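Local coordinates for putative iron binding protein (Bordetella pertussis Tohama I, PDB 1Y9U) that binds ferric iron through tyrosine side chains and probably serves iron uptake as a periplasmic solute-binding protein, at residues 308-311 with 312-316. Residues are numbered along the deposited sequence; the frame is centred on the assembly and turned at random.
Sequences YRKQ and ASELV
K310 and E314, one helical turn apart, extend alongside each other in the same direction. Carboxylate oxygen OE2 of E314 lies 3.5 Å from CG of K310, against the aliphatic part of the lysine. The charged ends do not meet: K310 NZ is 5.7 Å from E314 OE2. With CG anti to N (chi1 -173°), K310 sets this carbon beside the carboxylate. The bend at chi3 (-68°) then leads the chain away beyond CD, and CE and NZ end farther from OE2. Opposite charges this close probably still attract weakly. On the far side of the helix, CB of A312 lies 3.4 Å from both Y308 O and R309 O.

Four successive i to i+4 backbone bonds set the spacing of these residues along the helix. A312 N bonds Y308 O at 2.9 Å. S313 N to R309 O, E314 N to K310 O and L315 N to Q311 O follow, each at 3.0 Å. The helix is kinked at K310 and Q311, whose N atoms lack a bond to the preceding turn.

R309 forms a salt bridge from NH2 to D63 and hydrogen bonds from NH2 to P142 O and from NE to T145 OG1, while S313 OG is hydrogen-bonded to Q140 OE1. The side chain of R309 is about 7 Å from that of Y143, which binds iron in another structure of this protein; no iron is bound to this chain. Helix 303-318 rests with Y308, R309 and A312 on helix 142-155, and with Q311 and L315 on helix 157-170, while K310 and E314 lie on the exposed surface.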
# COMPACT_ATOMS: atom_id res chain seq x y z
N TYR A 308 -0.13 1.61 -16.02
CA TYR A 308 0.34 2.96 -16.33
C TYR A 308 1.64 3.33 -15.60
O TYR A 308 2.08 4.48 -15.68
CB TYR A 308 -0.75 3.99 -16.00
CG TYR A 308 -1.91 3.98 -16.94
CD1 TYR A 308 -3.10 3.34 -16.62
CD2 TYR A 308 -1.84 4.62 -18.18
CE1 TYR A 308 -4.18 3.33 -17.49
CE2 TYR A 308 -2.91 4.62 -19.06
CZ TYR A 308 -4.08 3.97 -18.71
OH TYR A 308 -5.16 3.95 -19.57
N ARG A 309 2.29 2.38 -14.93
CA ARG A 309 3.44 2.64 -14.07
C ARG A 309 4.63 3.22 -14.82
O ARG A 309 5.23 4.20 -14.39
CB ARG A 309 3.88 1.39 -13.26
CG ARG A 309 4.59 1.77 -11.97
CD ARG A 309 3.60 2.25 -10.90
NE ARG A 309 4.10 2.30 -9.54
CZ ARG A 309 4.07 1.31 -8.66
NH1 ARG A 309 3.60 0.10 -8.99
NH2 ARG A 309 4.49 1.52 -7.43
N LYS A 310 4.98 2.59 -15.93
CA LYS A 310 6.14 3.03 -16.70
C LYS A 310 5.86 4.41 -17.31
O LYS A 310 6.72 5.28 -17.25
CB LYS A 310 6.49 2.01 -17.78
CG LYS A 310 7.79 2.30 -18.54
CD LYS A 310 7.86 1.54 -19.87
CE LYS A 310 7.99 0.03 -19.67
NZ LYS A 310 8.10 -0.74 -20.95
N GLN A 311 4.67 4.63 -17.83
CA GLN A 311 4.27 5.94 -18.35
C GLN A 311 4.38 7.02 -17.27
O GLN A 311 4.85 8.13 -17.51
CB GLN A 311 2.84 5.91 -18.90
CG GLN A 311 2.46 7.17 -19.70
CD GLN A 311 1.07 7.15 -20.31
OE1 GLN A 311 0.37 6.14 -20.26
NE2 GLN A 311 0.66 8.28 -20.87
N ALA A 312 3.97 6.68 -16.05
CA ALA A 312 4.02 7.59 -14.93
C ALA A 312 5.45 7.96 -14.59
O ALA A 312 5.75 9.12 -14.39
CB ALA A 312 3.34 6.95 -13.72
N SER A 313 6.34 6.96 -14.49
CA SER A 313 7.74 7.19 -14.19
C SER A 313 8.38 8.09 -15.25
O SER A 313 9.21 8.97 -14.95
CB SER A 313 8.51 5.86 -14.10
OG SER A 313 9.89 6.07 -13.89
N GLU A 314 8.02 7.85 -16.50
CA GLU A 314 8.59 8.63 -17.59
C GLU A 314 8.09 10.07 -17.53
O GLU A 314 8.86 10.99 -17.84
CB GLU A 314 8.38 7.92 -18.94
CG GLU A 314 9.31 6.72 -19.04
CD GLU A 314 8.98 5.70 -20.13
OE1 GLU A 314 8.04 5.90 -20.92
OE2 GLU A 314 9.71 4.68 -20.18
N LEU A 315 6.84 10.28 -17.10
CA LEU A 315 6.32 11.65 -16.94
C LEU A 315 7.04 12.39 -15.81
O LEU A 315 7.39 13.55 -15.91
CB LEU A 315 4.82 11.65 -16.68
CG LEU A 315 3.80 11.78 -17.80
CD1 LEU A 315 2.44 11.99 -17.18
CD2 LEU A 315 4.13 12.90 -18.78
N VAL A 316 7.27 11.71 -14.70
CA VAL A 316 8.00 12.29 -13.59
C VAL A 316 9.39 12.76 -14.05
O VAL A 316 9.83 13.86 -13.71
CB VAL A 316 8.09 11.26 -12.42
CG1 VAL A 316 9.12 11.70 -11.37
CG2 VAL A 316 6.71 11.05 -11.77